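Local coordinates for protein N5-carboxyaminoimidazole ribonucleotide synthetase (Bacillus anthracis, PDB 3QFF) that probably carboxylates aminoimidazole ribonucleotide to its N5-carboxy form in purine biosynthesis, using ATP and bicarbonate, and binds ADP, at residues E208-V220 and I228-I242. Sequence-based numbering, arbitrary orientation.
Sequences ETKVFPVAENIHV and IVPARITEELSQKAI
Glu216 reaches across the hairpin to Arg232 with a side chain that meets 228-242 along its whole length. Glu216 CB rests on the methyl of Ala231, 3.7 Å from Ala231 CB. CG lies anti to the backbone N (chi1 159°), and the extended chain runs side by side with Ile228, whose CD1 approaches CG and, more closely, CD. At the tip, Arg232 presents its NE and NH1 edge to the carboxylate, one nitrogen to each oxygen, with the two planes 26° apart. Glu216 OE1 takes a nearly straight bond from Arg232 NE (3.0 Å, 173° at the hydrogen) on its syn side and a second from the Arg232 backbone N on its anti side, the two donors coming from opposite faces of the carboxylate plane. Glu216 OE2 receives Arg232 NH1 at 2.9 Å from above that plane and also pairs with Lys195, while Arg232 NH2 goes on to Glu366. Three bonds from one residue thus fix the carboxylate's rotation.

In the backbone, Glu216 and Ile228 form an antiparallel hydrogen-bonded pair, with Glu216 N 2.8 Å from Ile228 O. Beyond the cis peptide before Pro230, Ala231 N bonds to Val214 O. Val214 splits its methyls: CG1 touches Ala231 and Ile233, whereas Val214 CG2 packs on Ala241 and Ile242 CG1 (3.9 Å from the latter). The result is a beta hairpin whose second strand leads through a short loop into helix 235-251, which packs against Val211 and Val214 around the break in strand 209-220, within the ATP-grasp domain.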
ATOM      1  N   GLU A 208      -9.554  -5.395 -20.713  1.00 24.87           N
ATOM      2  CA  GLU A 208     -10.307  -4.649 -19.688  1.00 25.27           C
ATOM      3  C   GLU A 208      -9.678  -3.264 -19.496  1.00 25.37           C
ATOM      4  O   GLU A 208      -8.459  -3.150 -19.454  1.00 25.27           O
ATOM      5  CB  GLU A 208     -10.336  -5.394 -18.354  1.00 24.83           C
ATOM      6  CG  GLU A 208     -11.308  -4.792 -17.360  1.00 25.65           C
ATOM      7  CD  GLU A 208     -11.226  -5.427 -15.994  1.00 27.60           C
ATOM      8  OE1 GLU A 208     -12.058  -5.066 -15.143  1.00 29.97           O
ATOM      9  OE2 GLU A 208     -10.331  -6.276 -15.762  1.00 26.91           O
ATOM     10  N   THR A 209     -10.508  -2.224 -19.401  1.00 25.42           N
ATOM     11  CA  THR A 209     -10.011  -0.847 -19.270  1.00 26.28           C
ATOM     12  C   THR A 209     -10.538  -0.199 -17.998  1.00 25.62           C
ATOM     13  O   THR A 209     -11.673  -0.452 -17.581  1.00 25.95           O
ATOM     14  CB  THR A 209     -10.369   0.017 -20.536  1.00 26.27           C
ATOM     15  OG1 THR A 209      -9.772  -0.587 -21.688  1.00 28.98           O
ATOM     16  CG2 THR A 209      -9.818   1.423 -20.428  1.00 28.53           C
ATOM     17  N   LYS A 210      -9.701   0.624 -17.365  1.00 24.91           N
ATOM     18  CA  LYS A 210     -10.138   1.464 -16.254  1.00 23.10           C
ATOM     19  C   LYS A 210      -9.490   2.812 -16.441  1.00 22.94           C
ATOM     20  O   LYS A 210      -8.364   2.896 -16.927  1.00 22.46           O
ATOM     21  CB  LYS A 210      -9.727   0.889 -14.893  1.00 23.41           C
ATOM     22  CG  LYS A 210     -10.396  -0.422 -14.469  1.00 22.82           C
ATOM     23  CD  LYS A 210     -11.850  -0.259 -14.036  1.00 23.85           C
ATOM     24  CE  LYS A 210     -12.450  -1.646 -13.890  1.00 25.95           C
ATOM     25  NZ  LYS A 210     -13.898  -1.616 -13.651  1.00 30.40           N
ATOM     26  N   VAL A 211     -10.194   3.865 -16.035  1.00 22.22           N
ATOM     27  CA  VAL A 211      -9.664   5.218 -16.109  1.00 22.31           C
ATOM     28  C   VAL A 211      -9.712   5.841 -14.711  1.00 22.08           C
ATOM     29  O   VAL A 211     -10.705   5.696 -13.970  1.00 22.57           O
ATOM     30  CB  VAL A 211     -10.444   6.088 -17.119  1.00 22.41           C
ATOM     31  CG1 VAL A 211      -9.699   7.382 -17.423  1.00 22.34           C
ATOM     32  CG2 VAL A 211     -10.665   5.313 -18.409  1.00 24.23           C
ATOM     33  N   PHE A 212      -8.628   6.498 -14.341  1.00 21.24           N
ATOM     34  CA  PHE A 212      -8.576   7.243 -13.093  1.00 21.72           C
ATOM     35  C   PHE A 212      -9.184   8.635 -13.263  1.00 22.45           C
ATOM     36  O   PHE A 212      -9.361   9.093 -14.394  1.00 22.44           O
ATOM     37  CB  PHE A 212      -7.136   7.351 -12.603  1.00 20.71           C
ATOM     38  CG  PHE A 212      -6.652   6.118 -11.930  1.00 20.87           C
ATOM     39  CD1 PHE A 212      -5.839   5.208 -12.622  1.00 18.01           C
ATOM     40  CD2 PHE A 212      -7.020   5.845 -10.618  1.00 19.26           C
ATOM     41  CE1 PHE A 212      -5.370   4.051 -11.986  1.00 21.88           C
ATOM     42  CE2 PHE A 212      -6.552   4.685  -9.973  1.00 19.85           C
ATOM     43  CZ  PHE A 212      -5.727   3.793 -10.655  1.00 17.85           C
ATOM     44  N   PRO A 213      -9.525   9.297 -12.145  1.00 23.33           N
ATOM     45  CA  PRO A 213     -10.137  10.635 -12.250  1.00 24.15           C
ATOM     46  C   PRO A 213      -9.151  11.654 -12.813  1.00 24.10           C
ATOM     47  O   PRO A 213      -7.930  11.480 -12.673  1.00 25.65           O
ATOM     48  CB  PRO A 213     -10.494  11.003 -10.793  1.00 24.41           C
ATOM     49  CG  PRO A 213     -10.346   9.747  -9.994  1.00 24.64           C
ATOM     50  CD  PRO A 213      -9.430   8.821 -10.754  1.00 24.14           C
ATOM     51  N   VAL A 214      -9.676  12.716 -13.419  1.00 23.54           N
ATOM     52  CA  VAL A 214      -8.852  13.792 -13.935  1.00 23.26           C
ATOM     53  C   VAL A 214      -8.106  14.532 -12.811  1.00 23.36           C
ATOM     54  O   VAL A 214      -8.711  14.976 -11.845  1.00 23.29           O
ATOM     55  CB  VAL A 214      -9.670  14.826 -14.761  1.00 23.50           C
ATOM     56  CG1 VAL A 214      -8.726  15.827 -15.421  1.00 22.79           C
ATOM     57  CG2 VAL A 214     -10.565  14.139 -15.818  1.00 25.60           C
ATOM     58  N   ALA A 215      -6.794  14.684 -12.975  1.00 23.08           N
ATOM     59  CA  ALA A 215      -5.980  15.441 -12.028  1.00 23.32           C
ATOM     60  C   ALA A 215      -5.568  16.762 -12.664  1.00 23.59           C
ATOM     61  O   ALA A 215      -5.195  16.797 -13.834  1.00 23.11           O
ATOM     62  CB  ALA A 215      -4.741  14.656 -11.644  1.00 23.07           C
ATOM     63  N   GLU A 216      -5.646  17.836 -11.884  1.00 23.72           N
ATOM     64  CA  GLU A 216      -5.107  19.137 -12.295  1.00 24.30           C
ATOM     65  C   GLU A 216      -3.654  19.217 -11.837  1.00 24.49           C
ATOM     66  O   GLU A 216      -3.363  19.046 -10.644  1.00 24.21           O
ATOM     67  CB  GLU A 216      -5.954  20.274 -11.707  1.00 24.30           C
ATOM     68  CG  GLU A 216      -5.253  21.645 -11.631  1.00 26.29           C
ATOM     69  CD  GLU A 216      -6.081  22.691 -10.865  1.00 29.76           C
ATOM     70  OE1 GLU A 216      -7.159  22.350 -10.343  1.00 30.15           O
ATOM     71  OE2 GLU A 216      -5.645  23.859 -10.783  1.00 32.02           O
ATOM     72  N   ASN A 217      -2.746  19.487 -12.778  1.00 24.20           N
ATOM     73  CA  ASN A 217      -1.318  19.487 -12.489  1.00 25.54           C
ATOM     74  C   ASN A 217      -0.673  20.858 -12.523  1.00 26.28           C
ATOM     75  O   ASN A 217      -0.852  21.609 -13.489  1.00 26.12           O
ATOM     76  CB  ASN A 217      -0.593  18.560 -13.461  1.00 25.20           C
ATOM     77  CG  ASN A 217      -1.100  17.156 -13.373  1.00 25.15           C
ATOM     78  OD1 ASN A 217      -1.363  16.657 -12.282  1.00 23.95           O
ATOM     79  ND2 ASN A 217      -1.275  16.513 -14.519  1.00 25.15           N
ATOM     80  N   ILE A 218       0.092  21.157 -11.476  1.00 26.84           N
ATOM     81  CA  ILE A 218       0.811  22.422 -11.378  1.00 28.53           C
ATOM     82  C   ILE A 218       2.314  22.178 -11.521  1.00 29.27           C
ATOM     83  O   ILE A 218       2.931  21.496 -10.686  1.00 28.82           O
ATOM     84  CB  ILE A 218       0.415  23.216 -10.075  1.00 28.75           C
ATOM     85  CG1 ILE A 218      -1.109  23.435 -10.044  1.00 27.94           C
ATOM     86  CG2 ILE A 218       1.192  24.554  -9.988  1.00 29.22           C
ATOM     87  CD1 ILE A 218      -1.653  24.305  -8.901  1.00 27.17           C
ATOM     88  N   HIS A 219       2.885  22.705 -12.608  1.00 30.59           N
ATOM     89  CA  HIS A 219       4.317  22.603 -12.886  1.00 32.28           C
ATOM     90  C   HIS A 219       5.052  23.887 -12.505  1.00 33.73           C
ATOM     91  O   HIS A 219       4.493  24.982 -12.609  1.00 34.09           O
ATOM     92  CB  HIS A 219       4.580  22.276 -14.360  1.00 32.28           C
ATOM     93  CG  HIS A 219       4.044  20.946 -14.780  1.00 32.69           C
ATOM     94  ND1 HIS A 219       2.741  20.769 -15.191  1.00 33.18           N
ATOM     95  CD2 HIS A 219       4.624  19.723 -14.826  1.00 33.56           C
ATOM     96  CE1 HIS A 219       2.544  19.493 -15.479  1.00 34.32           C
ATOM     97  NE2 HIS A 219       3.669  18.837 -15.262  1.00 34.02           N
ATOM     98  N   VAL A 220       6.299  23.725 -12.069  1.00 34.84           N
ATOM     99  CA  VAL A 220       7.192  24.822 -11.686  1.00 36.57           C
ATOM    100  C   VAL A 220       8.596  24.442 -12.141  1.00 37.23           C
ATOM    101  O   VAL A 220       9.088  23.368 -11.796  1.00 37.05           O
ATOM    102  CB  VAL A 220       7.163  25.067 -10.142  1.00 36.51           C
ATOM    103  CG1 VAL A 220       8.408  25.842  -9.661  1.00 37.59           C
ATOM    104  CG2 VAL A 220       5.896  25.789  -9.733  1.00 37.14           C
ATOM    105  N   ILE A 228      -3.835  17.905  -8.213  1.00 23.41           N
ATOM    106  CA  ILE A 228      -5.031  18.190  -7.443  1.00 23.53           C
ATOM    107  C   ILE A 228      -6.175  17.372  -8.005  1.00 23.44           C
ATOM    108  O   ILE A 228      -6.447  17.435  -9.199  1.00 23.24           O
ATOM    109  CB  ILE A 228      -5.401  19.674  -7.549  1.00 23.27           C
ATOM    110  CG1 ILE A 228      -4.234  20.575  -7.116  1.00 23.32           C
ATOM    111  CG2 ILE A 228      -6.674  19.953  -6.764  1.00 23.89           C
ATOM    112  CD1 ILE A 228      -4.373  22.063  -7.621  1.00 25.12           C
ATOM    113  N   VAL A 229      -6.853  16.623  -7.139  1.00 23.55           N
ATOM    114  CA  VAL A 229      -7.902  15.719  -7.565  1.00 23.71           C
ATOM    115  C   VAL A 229      -9.066  15.805  -6.572  1.00 24.38           C
ATOM    116  O   VAL A 229      -8.870  15.586  -5.375  1.00 24.47           O
ATOM    117  CB  VAL A 229      -7.386  14.260  -7.641  1.00 23.19           C
ATOM    118  CG1 VAL A 229      -8.318  13.396  -8.482  1.00 22.87           C
ATOM    119  CG2 VAL A 229      -5.962  14.217  -8.201  1.00 23.38           C
ATOM    120  N   PRO A 230     -10.287  16.101  -7.057  1.00 25.20           N
ATOM    121  CA  PRO A 230     -10.700  16.301  -8.456  1.00 25.61           C
ATOM    122  C   PRO A 230     -10.105  17.573  -9.053  1.00 25.94           C
ATOM    123  O   PRO A 230      -9.931  18.571  -8.348  1.00 25.41           O
ATOM    124  CB  PRO A 230     -12.232  16.418  -8.362  1.00 26.30           C
ATOM    125  CG  PRO A 230     -12.589  15.879  -6.984  1.00 26.82           C
ATOM    126  CD  PRO A 230     -11.422  16.246  -6.130  1.00 24.60           C
ATOM    127  N   ALA A 231      -9.739  17.518 -10.330  1.00 26.54           N
ATOM    128  CA  ALA A 231      -9.280  18.721 -11.038  1.00 27.44           C
ATOM    129  C   ALA A 231     -10.366  19.793 -10.923  1.00 27.72           C
ATOM    130  O   ALA A 231     -11.551  19.482 -10.973  1.00 28.38           O
ATOM    131  CB  ALA A 231      -8.988  18.403 -12.511  1.00 27.10           C
ATOM    132  N   ARG A 232      -9.964  21.046 -10.749  1.00 28.73           N
ATOM    133  CA  ARG A 232     -10.923  22.129 -10.580  1.00 28.85           C
ATOM    134  C   ARG A 232     -11.426  22.624 -11.947  1.00 29.96           C
ATOM    135  O   ARG A 232     -11.085  23.721 -12.404  1.00 30.02           O
ATOM    136  CB  ARG A 232     -10.328  23.254  -9.720  1.00 28.78           C
ATOM    137  CG  ARG A 232      -9.956  22.785  -8.292  1.00 28.14           C
ATOM    138  CD  ARG A 232      -9.187  23.832  -7.487  1.00 27.64           C
ATOM    139  NE  ARG A 232      -7.860  24.090  -8.037  1.00 28.30           N
ATOM    140  CZ  ARG A 232      -7.028  25.043  -7.610  1.00 30.03           C
ATOM    141  NH1 ARG A 232      -5.845  25.183  -8.191  1.00 27.93           N
ATOM    142  NH2 ARG A 232      -7.366  25.856  -6.603  1.00 27.83           N
ATOM    143  N   ILE A 233     -12.227  21.780 -12.595  1.00 30.59           N
ATOM    144  CA  ILE A 233     -12.720  22.034 -13.943  1.00 31.54           C
ATOM    145  C   ILE A 233     -14.193  21.641 -14.030  1.00 32.45           C
ATOM    146  O   ILE A 233     -14.700  20.943 -13.151  1.00 31.85           O
ATOM    147  CB  ILE A 233     -11.880  21.262 -15.024  1.00 31.47           C
ATOM    148  CG1 ILE A 233     -11.935  19.745 -14.783  1.00 31.31           C
ATOM    149  CG2 ILE A 233     -10.428  21.766 -15.069  1.00 31.44           C
ATOM    150  CD1 ILE A 233     -11.112  18.925 -15.743  1.00 31.39           C
ATOM    151  N   THR A 234     -14.879  22.090 -15.086  1.00 33.94           N
ATOM    152  CA  THR A 234     -16.291  21.756 -15.285  1.00 35.49           C
ATOM    153  C   THR A 234     -16.487  20.261 -15.504  1.00 36.80           C
ATOM    154  O   THR A 234     -15.565  19.554 -15.940  1.00 36.45           O
ATOM    155  CB  THR A 234     -16.898  22.499 -16.495  1.00 35.61           C
ATOM    156  OG1 THR A 234     -16.268  22.046 -17.703  1.00 36.51           O
ATOM    157  CG2 THR A 234     -16.712  24.023 -16.360  1.00 35.39           C
ATOM    158  N   GLU A 235     -17.696  19.783 -15.218  1.00 37.95           N
ATOM    159  CA  GLU A 235     -18.043  18.390 -15.464  1.00 39.63           C
ATOM    160  C   GLU A 235     -17.891  18.048 -16.945  1.00 39.89           C
ATOM    161  O   GLU A 235     -17.693  16.889 -17.295  1.00 40.72           O
ATOM    162  CB  GLU A 235     -19.474  18.099 -14.998  1.00 39.75           C
ATOM    163  CG  GLU A 235     -19.742  16.631 -14.657  1.00 42.62           C
ATOM    164  CD  GLU A 235     -18.890  16.143 -13.496  1.00 46.85           C
ATOM    165  OE1 GLU A 235     -18.178  15.122 -13.661  1.00 48.31           O
ATOM    166  OE2 GLU A 235     -18.910  16.797 -12.425  1.00 49.47           O
ATOM    167  N   GLU A 236     -17.978  19.062 -17.803  1.00 40.08           N
ATOM    168  CA  GLU A 236     -17.891  18.875 -19.252  1.00 40.15           C
ATOM    169  C   GLU A 236     -16.455  18.635 -19.716  1.00 38.92           C
ATOM    170  O   GLU A 236     -16.218  17.758 -20.550  1.00 38.70           O
ATOM    171  CB  GLU A 236     -18.502  20.068 -19.995  1.00 40.81           C
ATOM    172  CG  GLU A 236     -20.049  20.067 -20.038  1.00 44.00           C
ATOM    173  CD  GLU A 236     -20.714  20.115 -18.656  1.00 48.71           C
ATOM    174  OE1 GLU A 236     -21.602  19.266 -18.403  1.00 50.02           O
ATOM    175  OE2 GLU A 236     -20.345  20.987 -17.823  1.00 49.96           O
ATOM    176  N   LEU A 237     -15.519  19.424 -19.183  1.00 37.24           N
ATOM    177  CA  LEU A 237     -14.093  19.222 -19.412  1.00 35.87           C
ATOM    178  C   LEU A 237     -13.604  17.860 -18.900  1.00 34.97           C
ATOM    179  O   LEU A 237     -12.791  17.202 -19.559  1.00 34.27           O
ATOM    180  CB  LEU A 237     -13.262  20.344 -18.770  1.00 35.98           C
ATOM    181  CG  LEU A 237     -12.957  21.609 -19.581  1.00 36.73           C
ATOM    182  CD1 LEU A 237     -12.340  22.672 -18.714  1.00 35.77           C
ATOM    183  CD2 LEU A 237     -12.042  21.313 -20.760  1.00 37.36           C
ATOM    184  N   SER A 238     -14.084  17.462 -17.723  1.00 33.78           N
ATOM    185  CA  SER A 238     -13.711  16.188 -17.113  1.00 33.60           C
ATOM    186  C   SER A 238     -14.117  15.016 -17.979  1.00 32.43           C
ATOM    187  O   SER A 238     -13.301  14.146 -18.275  1.00 32.17           O
ATOM    188  CB  SER A 238     -14.366  16.032 -15.740  1.00 33.61           C
ATOM    189  OG  SER A 238     -13.778  16.924 -14.821  1.00 37.61           O
ATOM    190  N   GLN A 239     -15.385  15.003 -18.378  1.00 31.78           N
ATOM    191  CA  GLN A 239     -15.923  13.935 -19.216  1.00 31.70           C
ATOM    192  C   GLN A 239     -15.190  13.842 -20.554  1.00 30.18           C
ATOM    193  O   GLN A 239     -14.971  12.756 -21.056  1.00 29.68           O
ATOM    194  CB  GLN A 239     -17.420  14.128 -19.449  1.00 32.18           C
ATOM    195  CG  GLN A 239     -18.279  13.806 -18.237  1.00 35.35           C
ATOM    196  CD  GLN A 239     -19.757  14.147 -18.448  1.00 39.64           C
ATOM    197  OE1 GLN A 239     -20.162  14.627 -19.514  1.00 41.60           O
ATOM    198  NE2 GLN A 239     -20.563  13.908 -17.421  1.00 41.24           N
ATOM    199  N   LYS A 240     -14.823  14.993 -21.106  1.00 29.47           N
ATOM    200  CA  LYS A 240     -14.046  15.093 -22.337  1.00 28.28           C
ATOM    201  C   LYS A 240     -12.624  14.524 -22.192  1.00 27.63           C
ATOM    202  O   LYS A 240     -12.179  13.734 -23.031  1.00 26.86           O
ATOM    203  CB  LYS A 240     -13.976  16.557 -22.754  1.00 28.51           C
ATOM    204  CG  LYS A 240     -13.590  16.815 -24.185  1.00 29.38           C
ATOM    205  CD  LYS A 240     -13.538  18.327 -24.418  1.00 32.09           C
ATOM    206  CE  LYS A 240     -14.096  18.700 -25.779  1.00 32.91           C
ATOM    207  NZ  LYS A 240     -13.924  20.150 -26.028  1.00 33.72           N
ATOM    208  N   ALA A 241     -11.915  14.931 -21.134  1.00 26.51           N
ATOM    209  CA  ALA A 241     -10.575  14.425 -20.885  1.00 25.97           C
ATOM    210  C   ALA A 241     -10.599  12.905 -20.741  1.00 25.91           C
ATOM    211  O   ALA A 241      -9.745  12.215 -21.307  1.00 25.57           O
ATOM    212  CB  ALA A 241      -9.956  15.093 -19.636  1.00 25.87           C
ATOM    213  N   ILE A 242     -11.590  12.394 -20.006  1.00 25.86           N
ATOM    214  CA  ILE A 242     -11.735  10.948 -19.799  1.00 26.33           C
ATOM    215  C   ILE A 242     -12.061  10.217 -21.098  1.00 26.38           C
ATOM    216  O   ILE A 242     -11.470   9.170 -21.392  1.00 26.12           O
ATOM    217  CB  ILE A 242     -12.770  10.625 -18.699  1.00 26.67           C
ATOM    218  CG1 ILE A 242     -12.188  10.973 -17.330  1.00 26.60           C
ATOM    219  CG2 ILE A 242     -13.133   9.147 -18.702  1.00 26.33           C
ATOM    220  CD1 ILE A 242     -13.226  11.325 -16.331  1.00 29.33           C
TER